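L-talarate/galactarate dehydratase (Salmonella typhimurium, PDB 2PP0) catalyses the magnesium-dependent dehydration of L-talarate and galactarate to 5-keto-4-deoxy-D-glucarate and, in competition with it, the epimerization of L-talarate to galactarate. Local coordinates at residues Val44-Ala47 with Lys48-Thr51; Tyr165-Ser168 with Gly169-His173; Val198-Asn202 with Cys203-Ile207; Arg233-Ala236 with Ile237-Gly240. All coordinates share one frame; numbering follows the deposited sequence.

Contacts 1, 2 and 3 meet one another at the substrate pocket, while contact 4 touches only contact 3 and stays about 10 Å (nearest atoms) from contacts 1 and 2. Contact 2, at the end of strand 161-166, is the most buried and relies on an amide and a phenyl ring. Contact 1, a short capped helix, is partly buried and carries a salt bridge within the substrate site. Contact 3 opens helix 203-217 and contact 4 opens helix 233-243; both belong to the barrel domain and reach the surface. Met239 of contact 4 packs on Cys203 and Asp206 of contact 3. Contact 3 is governed by side chains that accept from backbone NH groups, contact 4 by regular helical bonds.

Contact 1 (Val44-Ala47 with Lys48-Thr51); sequences VSDA and KVLT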
loop_
_atom_site.group_PDB
_atom_site.type_symbol
_atom_site.label_atom_id
_atom_site.label_comp_id
_atom_site.label_asym_id
_atom_site.label_seq_id
_atom_site.Cartn_x
_atom_site.Cartn_y
_atom_site.Cartn_z
ATOM N N VAL B 44 -15.625 33.760 1.508
ATOM C CA VAL B 44 -15.626 32.794 2.598
ATOM C C VAL B 44 -14.562 33.101 3.641
ATOM O O VAL B 44 -13.401 33.353 3.309
ATOM C CB VAL B 44 -15.377 31.370 2.066
ATOM C CG1 VAL B 44 -15.383 30.383 3.215
ATOM C CG2 VAL B 44 -16.436 31.011 1.031
ATOM N N SER B 45 -14.959 33.069 4.908
ATOM C CA SER B 45 -14.017 33.333 5.978
ATOM C C SER B 45 -14.284 32.479 7.211
ATOM O O SER B 45 -15.423 32.362 7.671
ATOM C CB SER B 45 -14.039 34.825 6.347
ATOM O OG SER B 45 -15.304 35.228 6.833
ATOM N N ASP B 46 -13.225 31.853 7.717
ATOM C CA ASP B 46 -13.307 31.036 8.921
ATOM C C ASP B 46 -12.629 31.842 10.030
ATOM O O ASP B 46 -12.448 33.055 9.892
ATOM C CB ASP B 46 -12.595 29.685 8.727
ATOM C CG ASP B 46 -11.206 29.825 8.110
ATOM O OD1 ASP B 46 -10.473 30.777 8.447
ATOM O OD2 ASP B 46 -10.835 28.964 7.287
ATOM N N ALA B 47 -12.242 31.184 11.118
ATOM C CA ALA B 47 -11.595 31.888 12.222
ATOM C C ALA B 47 -10.275 32.561 11.832
ATOM O O ALA B 47 -9.854 33.527 12.472
ATOM C CB ALA B 47 -11.367 30.933 13.387
ATOM N N LYS B 48 -9.618 32.052 10.796
ATOM C CA LYS B 48 -8.347 32.626 10.351
ATOM C C LYS B 48 -8.530 34.067 9.879
ATOM O O LYS B 48 -7.607 34.883 9.964
ATOM C CB LYS B 48 -7.746 31.781 9.223
ATOM C CG LYS B 48 -7.342 30.376 9.657
ATOM C CD LYS B 48 -6.675 29.599 8.527
ATOM C CE LYS B 48 -7.681 29.021 7.533
ATOM N NZ LYS B 48 -8.429 30.043 6.745
ATOM N N VAL B 49 -9.726 34.371 9.383
ATOM C CA VAL B 49 -10.043 35.708 8.903
ATOM C C VAL B 49 -10.512 36.596 10.058
ATOM O O VAL B 49 -10.092 37.747 10.169
ATOM C CB VAL B 49 -11.155 35.675 7.828
ATOM C CG1 VAL B 49 -11.477 37.094 7.364
ATOM C CG2 VAL B 49 -10.720 34.811 6.655
ATOM N N LEU B 50 -11.375 36.056 10.917
ATOM C CA LEU B 50 -11.897 36.814 12.053
ATOM C C LEU B 50 -10.850 37.177 13.101
ATOM O O LEU B 50 -11.084 38.054 13.927
ATOM C CB LEU B 50 -13.053 36.058 12.719
ATOM C CG LEU B 50 -14.435 36.286 12.095
ATOM C CD1 LEU B 50 -14.456 35.768 10.663
ATOM C CD2 LEU B 50 -15.499 35.595 12.938
ATOM N N THR B 51 -9.702 36.506 13.075
ATOM C CA THR B 51 -8.630 36.807 14.021
ATOM C C THR B 51 -7.602 37.717 13.349
ATOM O O THR B 51 -6.626 38.135 13.973
ATOM C CB THR B 51 -7.906 35.533 14.503
ATOM O OG1 THR B 51 -7.302 34.871 13.382
ATOM C CG2 THR B 51 -8.883 34.596 15.207
#
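Asp46 and Lys48 meet at the entry to the short helix 47-50, where the aspartate is the N-cap. The lysine folds back on itself to reach it. Its CB lies 3.0 Å from Asp46 OD1, CG and CD pass by the same oxygen, and bends at chi3 (-79°) and chi4 (66°) bring CE round until NZ faces the carboxylate. NZ meets the syn lone pairs of both oxygens, at 2.7 Å from Asp46 OD2 and 2.8 Å from Asp46 OD1. Asp46 OD1 is also met on its anti side by the backbone, Lys48 N standing 2.8 Å away and 29° out of the carboxylate plane. A short acid suits this place because it can reach the first turn's NH and still offer a charge. One turn on, Val49 CG2 presses on Ser45 CB at 3.3 Å, a tight fit that a small serine allows. At the far end Thr51 OG1 donates to Ala47 O over 3.0 Å. Asp46, Ala47 and Lys48 bind substrate; a glycerol, probably from the crystallisation liquor, is hydrogen-bonded to Asp46 OD2, and Gln54 takes a further bond from Lys48 NZ. Lys48 and the capping NH thus fix the carboxylate's rotation at the substrate site.

Contact 2 (Tyr165-Ser168 with Gly169-His173); sequences YNTS and GGFLH
Between Asn166 and Gly170 the backbone leaves its strand and curls round a single turn, closed by Gly170 N donating to Thr167 O over 3.0 Å. A side chain supplies a second bond across the turn: Asn166 OD1 accepts from Gly169 N at 2.8 Å, almost straight at 172°, with the donor in the carbonyl plane on a lone pair. CG of Asn166 stands anti to the backbone N (chi1 171°), which carries the amide forward along the chain to that NH. Asparagine suits the place because its two ends do different work; while OD1 holds the turn, ND2 donates to His349. This turn follows strand 161-166 and leads toward helix 176-188, at the point where the chain enters the modified TIM barrel of the enolase superfamily. Thr167 directs its hydroxyl to Glu348, a substrate-binding residue, and its methyl to the ring of Phe171, CG2 lying 3.8 Å from Phe171 CE2 where the two side chains run obliquely across each other. A beta-branched residue can serve both directions at once. The phenyl ring turns its edge to Ser168: Ser168 O sits near the ring plane, 3.4 Å from Phe171 CD2, and Ser168 CA also lies in plane at that edge. Ser168 OG is taken by Glu351. Beyond the turn, Phe171 rests on Val44 and on Lys197, the proton acceptor of catalysis, and its CE1 approaches Val44 CG1 to 3.4 Å.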
loop_
_atom_site.group_PDB
_atom_site.type_symbol
_atom_site.label_atom_id
_atom_site.label_comp_id
_atom_site.label_asym_id
_atom_site.label_seq_id
_atom_site.Cartn_x
_atom_site.Cartn_y
_atom_site.Cartn_z
ATOM N N TYR B 165 -20.534 14.781 5.911
ATOM C CA TYR B 165 -20.986 15.939 6.673
ATOM C C TYR B 165 -20.744 17.188 5.821
ATOM O O TYR B 165 -19.885 17.186 4.937
ATOM C CB TYR B 165 -20.233 16.033 8.014
ATOM C CG TYR B 165 -18.787 16.486 7.922
ATOM C CD1 TYR B 165 -18.457 17.844 7.916
ATOM C CD2 TYR B 165 -17.750 15.558 7.842
ATOM C CE1 TYR B 165 -17.127 18.269 7.833
ATOM C CE2 TYR B 165 -16.418 15.966 7.757
ATOM C CZ TYR B 165 -16.115 17.324 7.755
ATOM O OH TYR B 165 -14.802 17.729 7.678
ATOM N N ASN B 166 -21.510 18.248 6.057
ATOM C CA ASN B 166 -21.318 19.468 5.280
ATOM C C ASN B 166 -20.557 20.537 6.058
ATOM O O ASN B 166 -20.733 20.680 7.268
ATOM C CB ASN B 166 -22.657 20.045 4.816
ATOM C CG ASN B 166 -22.504 21.429 4.192
ATOM O OD1 ASN B 166 -22.397 22.432 4.897
ATOM N ND2 ASN B 166 -22.473 21.484 2.868
ATOM N N THR B 167 -19.717 21.282 5.342
ATOM C CA THR B 167 -18.905 22.354 5.924
ATOM C C THR B 167 -19.294 23.712 5.341
ATOM O O THR B 167 -19.288 24.725 6.046
ATOM C CB THR B 167 -17.402 22.113 5.650
ATOM O OG1 THR B 167 -16.959 20.978 6.403
ATOM C CG2 THR B 167 -16.571 23.334 6.038
ATOM N N SER B 168 -19.627 23.717 4.051
ATOM C CA SER B 168 -20.018 24.923 3.325
ATOM C C SER B 168 -21.009 25.834 4.042
ATOM O O SER B 168 -20.866 27.060 4.012
ATOM C CB SER B 168 -20.613 24.545 1.965
ATOM O OG SER B 168 -19.632 23.986 1.115
ATOM N N GLY B 169 -22.016 25.243 4.678
ATOM C CA GLY B 169 -23.021 26.047 5.354
ATOM C C GLY B 169 -22.774 26.388 6.812
ATOM O O GLY B 169 -23.698 26.823 7.506
ATOM N N GLY B 170 -21.545 26.207 7.286
ATOM C CA GLY B 170 -21.259 26.509 8.679
ATOM C C GLY B 170 -20.117 27.482 8.913
ATOM O O GLY B 170 -19.507 27.465 9.982
ATOM N N PHE B 171 -19.832 28.331 7.928
ATOM C CA PHE B 171 -18.744 29.306 8.036
ATOM C C PHE B 171 -19.080 30.534 8.886
ATOM O O PHE B 171 -20.253 30.859 9.099
ATOM C CB PHE B 171 -18.295 29.729 6.634
ATOM C CG PHE B 171 -17.324 28.768 5.993
ATOM C CD1 PHE B 171 -15.955 28.899 6.207
ATOM C CD2 PHE B 171 -17.778 27.733 5.174
ATOM C CE1 PHE B 171 -15.044 28.016 5.610
ATOM C CE2 PHE B 171 -16.879 26.842 4.573
ATOM C CZ PHE B 171 -15.509 26.985 4.791
ATOM N N LEU B 172 -18.033 31.214 9.360
ATOM C CA LEU B 172 -18.165 32.386 10.233
ATOM C C LEU B 172 -18.672 33.705 9.642
ATOM O O LEU B 172 -18.977 34.637 10.387
ATOM C CB LEU B 172 -16.836 32.639 10.955
ATOM C CG LEU B 172 -16.564 31.718 12.149
ATOM C CD1 LEU B 172 -15.116 31.853 12.587
ATOM C CD2 LEU B 172 -17.520 32.063 13.291
ATOM N N HIS B 173 -18.758 33.800 8.322
ATOM C CA HIS B 173 -19.256 35.025 7.699
ATOM C C HIS B 173 -20.769 34.896 7.523
ATOM O O HIS B 173 -21.439 35.817 7.055
ATOM C CB HIS B 173 -18.590 35.227 6.339
ATOM C CG HIS B 173 -18.839 34.106 5.377
ATOM N ND1 HIS B 173 -20.023 33.967 4.685
ATOM C CD2 HIS B 173 -18.068 33.050 5.022
ATOM C CE1 HIS B 173 -19.972 32.873 3.945
ATOM N NE2 HIS B 173 -18.797 32.298 4.132
#

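Contact 3 (Val198-Asn202 with Cys203-Ile207); sequences VGQPN and CAEDI
Asp206 sets CG anti to its own carbonyl carbon (chi1 -84°), and Asn202 sets CG anti to its backbone N (chi1 -167°); the first swings a carboxylate back to the loop 198-202, the second sends an amide oxygen forward over the helix start. Asp206 OD2 receives two successive backbone NH groups. Gln200 N donates to it at 3.0 Å from the syn side, 16° out of the carboxylate plane, and Gly199 N lies 2.6 Å from Asp206 OD2 in a weak, bent bond. Val198 closes over the same oxygen, its CB 3.6 Å from Asp206 OD2. Aspartate is short enough to fold the loop onto the first turn of its own helix. In the beta/alpha-barrel this is the link from strand 194-197 to helix 203-217, on the side of the barrel that carries the active site. Asn202 is the N-cap: its OD1 accepts from Glu205 N at 3.1 Å, with the donor standing above the amide plane rather than on a lone pair. Glu205 CB lies over the same face of that amide, 3.7 Å from Asn202 CG. The acid itself leads away to a salt bridge with Arg208. Glycine fits position 199, where phi is positive and a side chain would collide with the preceding carbonyl. Toward helix 233-243, Cys203 packs on Thr235.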
loop_
_atom_site.group_PDB
_atom_site.type_symbol
_atom_site.label_atom_id
_atom_site.label_comp_id
_atom_site.label_asym_id
_atom_site.label_seq_id
_atom_site.Cartn_x
_atom_site.Cartn_y
_atom_site.Cartn_z
ATOM N N VAL B 198 -15.745 27.471 14.388
ATOM C CA VAL B 198 -15.655 28.198 15.654
ATOM C C VAL B 198 -14.254 28.799 15.726
ATOM O O VAL B 198 -13.531 28.795 14.730
ATOM C CB VAL B 198 -15.883 27.275 16.882
ATOM C CG1 VAL B 198 -17.309 26.735 16.877
ATOM C CG2 VAL B 198 -14.879 26.136 16.884
ATOM N N GLY B 199 -13.872 29.326 16.885
ATOM C CA GLY B 199 -12.542 29.898 17.021
ATOM C C GLY B 199 -12.413 31.405 16.830
ATOM O O GLY B 199 -11.298 31.927 16.767
ATOM N N GLN B 200 -13.537 32.109 16.735
ATOM C CA GLN B 200 -13.497 33.562 16.564
ATOM C C GLN B 200 -13.097 34.201 17.896
ATOM O O GLN B 200 -13.190 33.571 18.951
ATOM C CB GLN B 200 -14.866 34.096 16.128
ATOM C CG GLN B 200 -15.884 34.254 17.254
ATOM C CD GLN B 200 -17.245 34.727 16.752
ATOM O OE1 GLN B 200 -18.155 33.924 16.518
ATOM N NE2 GLN B 200 -17.384 36.036 16.570
ATOM N N PRO B 201 -12.641 35.460 17.864
ATOM C CA PRO B 201 -12.238 36.145 19.095
ATOM C C PRO B 201 -13.298 36.040 20.189
ATOM O O PRO B 201 -12.986 35.785 21.354
ATOM C CB PRO B 201 -12.027 37.583 18.626
ATOM C CG PRO B 201 -11.481 37.387 17.241
ATOM C CD PRO B 201 -12.400 36.312 16.684
ATOM N N ASN B 202 -14.552 36.233 19.801
ATOM C CA ASN B 202 -15.668 36.174 20.737
ATOM C C ASN B 202 -16.050 34.720 21.033
ATOM O O ASN B 202 -16.846 34.123 20.305
ATOM C CB ASN B 202 -16.871 36.911 20.138
ATOM C CG ASN B 202 -17.960 37.175 21.154
ATOM O OD1 ASN B 202 -18.068 36.482 22.169
ATOM N ND2 ASN B 202 -18.791 38.178 20.878
ATOM N N CYS B 203 -15.489 34.154 22.098
ATOM C CA CYS B 203 -15.785 32.770 22.463
ATOM C C CYS B 203 -17.246 32.595 22.846
ATOM O O CYS B 203 -17.809 31.505 22.711
ATOM C CB CYS B 203 -14.899 32.316 23.627
ATOM S SG CYS B 203 -13.169 32.040 23.185
ATOM N N ALA B 204 -17.855 33.673 23.326
ATOM C CA ALA B 204 -19.254 33.642 23.739
ATOM C C ALA B 204 -20.191 33.457 22.547
ATOM O O ALA B 204 -21.197 32.752 22.640
ATOM C CB ALA B 204 -19.603 34.931 24.484
ATOM N N GLU B 205 -19.853 34.084 21.425
ATOM C CA GLU B 205 -20.677 33.995 20.225
ATOM C C GLU B 205 -20.577 32.619 19.561
ATOM O O GLU B 205 -21.491 32.210 18.840
ATOM C CB GLU B 205 -20.279 35.094 19.234
ATOM C CG GLU B 205 -21.228 35.269 18.052
ATOM C CD GLU B 205 -22.679 35.480 18.477
ATOM O OE1 GLU B 205 -22.915 36.204 19.470
ATOM O OE2 GLU B 205 -23.583 34.932 17.808
ATOM N N ASP B 206 -19.471 31.914 19.799
ATOM C CA ASP B 206 -19.281 30.578 19.232
ATOM C C ASP B 206 -20.118 29.563 20.001
ATOM O O ASP B 206 -20.712 28.656 19.410
ATOM C CB ASP B 206 -17.814 30.157 19.289
ATOM C CG ASP B 206 -17.011 30.679 18.120
ATOM O OD1 ASP B 206 -17.624 31.148 17.140
ATOM O OD2 ASP B 206 -15.764 30.608 18.176
ATOM N N ILE B 207 -20.150 29.710 21.320
ATOM C CA ILE B 207 -20.934 28.815 22.160
ATOM C C ILE B 207 -22.404 29.042 21.824
ATOM O O ILE B 207 -23.189 28.097 21.743
ATOM C CB ILE B 207 -20.707 29.106 23.663
ATOM C CG1 ILE B 207 -19.299 28.666 24.071
ATOM C CG2 ILE B 207 -21.769 28.399 24.506
ATOM C CD1 ILE B 207 -19.015 27.194 23.820
#

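Contact 4 (Arg233-Ala236 with Ile237-Gly240); sequences RETA and IRMG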
loop_
_atom_site.group_PDB
_atom_site.type_symbol
_atom_site.label_atom_id
_atom_site.label_comp_id
_atom_site.label_asym_id
_atom_site.label_seq_id
_atom_site.Cartn_x
_atom_site.Cartn_y
_atom_site.Cartn_z
ATOM N N ARG B 233 -3.475 27.237 23.722
ATOM C CA ARG B 233 -3.710 26.091 24.588
ATOM C C ARG B 233 -4.677 26.340 25.748
ATOM O O ARG B 233 -5.469 25.463 26.092
ATOM C CB ARG B 233 -2.382 25.568 25.129
ATOM C CG ARG B 233 -1.437 25.074 24.053
ATOM C CD ARG B 233 -0.191 24.491 24.682
ATOM N NE ARG B 233 0.701 23.888 23.696
ATOM C CZ ARG B 233 1.875 23.352 24.001
ATOM N NH1 ARG B 233 2.290 23.348 25.262
ATOM N NH2 ARG B 233 2.636 22.823 23.053
ATOM N N GLU B 234 -4.614 27.528 26.344
ATOM C CA GLU B 234 -5.488 27.870 27.470
ATOM C C GLU B 234 -6.957 27.875 27.058
ATOM O O GLU B 234 -7.814 27.301 27.736
ATOM C CB GLU B 234 -5.137 29.256 28.032
ATOM C CG GLU B 234 -3.810 29.361 28.775
ATOM C CD GLU B 234 -2.600 29.169 27.878
ATOM O OE1 GLU B 234 -2.625 29.672 26.734
ATOM O OE2 GLU B 234 -1.616 28.528 28.322
ATOM N N THR B 235 -7.241 28.539 25.944
ATOM C CA THR B 235 -8.602 28.639 25.447
ATOM C C THR B 235 -9.109 27.293 24.940
ATOM O O THR B 235 -10.255 26.925 25.185
ATOM C CB THR B 235 -8.688 29.680 24.320
ATOM O OG1 THR B 235 -8.165 30.929 24.793
ATOM C CG2 THR B 235 -10.130 29.880 23.884
ATOM N N ALA B 236 -8.241 26.557 24.253
ATOM C CA ALA B 236 -8.603 25.251 23.706
ATOM C C ALA B 236 -9.151 24.296 24.766
ATOM O O ALA B 236 -10.186 23.663 24.561
ATOM C CB ALA B 236 -7.395 24.625 23.015
ATOM N N ILE B 237 -8.465 24.187 25.900
ATOM C CA ILE B 237 -8.924 23.284 26.951
ATOM C C ILE B 237 -10.215 23.776 27.603
ATOM O O ILE B 237 -11.116 22.981 27.885
ATOM C CB ILE B 237 -7.845 23.079 28.043
ATOM C CG1 ILE B 237 -8.360 22.099 29.103
ATOM C CG2 ILE B 237 -7.481 24.408 28.687
ATOM C CD1 ILE B 237 -8.724 20.731 28.556
ATOM N N ARG B 238 -10.306 25.083 27.828
ATOM C CA ARG B 238 -11.494 25.674 28.436
ATOM C C ARG B 238 -12.709 25.485 27.528
ATOM O O ARG B 238 -13.782 25.094 27.988
ATOM C CB ARG B 238 -11.257 27.161 28.719
ATOM C CG ARG B 238 -12.456 27.888 29.304
ATOM C CD ARG B 238 -12.037 29.171 30.022
ATOM N NE ARG B 238 -11.160 30.014 29.211
ATOM C CZ ARG B 238 -11.509 30.584 28.060
ATOM N NH1 ARG B 238 -12.730 30.407 27.566
ATOM N NH2 ARG B 238 -10.634 31.335 27.401
ATOM N N MET B 239 -12.544 25.759 26.238
ATOM C CA MET B 239 -13.644 25.573 25.301
ATOM C C MET B 239 -13.954 24.083 25.180
ATOM O O MET B 239 -15.108 23.693 25.016
ATOM C CB MET B 239 -13.287 26.144 23.928
ATOM C CG MET B 239 -13.381 27.661 23.850
ATOM S SD MET B 239 -15.072 28.263 24.045
ATOM C CE MET B 239 -15.496 28.584 22.339
ATOM N N GLY B 240 -12.916 23.256 25.273
ATOM C CA GLY B 240 -13.095 21.818 25.171
ATOM C C GLY B 240 -13.930 21.250 26.300
ATOM O O GLY B 240 -14.753 20.362 26.083
#
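Thr235 and Met239 sit one turn apart at the start of helix 233-243, the helix of a beta-alpha-beta unit between strands 223-226 and 251-252 of the barrel. On the side of helix 203-217 they lie alongside each other and point the same way, with Thr235 CG2 3.9 Å from Met239 CG. The backbone beneath them is tied more tightly: Met239 N donates to Thr235 O over 2.8 Å, nearly straight at 170°. Flexible and unbranched, methionine bends at chi2 (-66°) and again at chi3 to lie against helix 203-217, where it reaches Ile207. Ala236, small enough for helix 260-269 to come near, packs on Leu266, and its carbonyl O accepts from Gly240 N at 2.9 Å. Glycine leaves room at Ala236 O, where a CB would be only 3.0 Å away. The solvent side, with Glu234 and Arg238, is looser. Arg233 is exposed as well but leads away from the turn to a salt bridge with Asp259. Ile237 lies between the two regimes; it shares Leu266 with Ala236, while its CG2 comes to 3.1 Å from Glu234 O. A bend at chi3 (50°) folds Arg238 back across Thr235, which suits a long side chain able to spread over the helix surface. Thr235 CA lies over one face of its guanidinium, and Arg238 NH2 comes within 3.6 Å of Thr235 OG1.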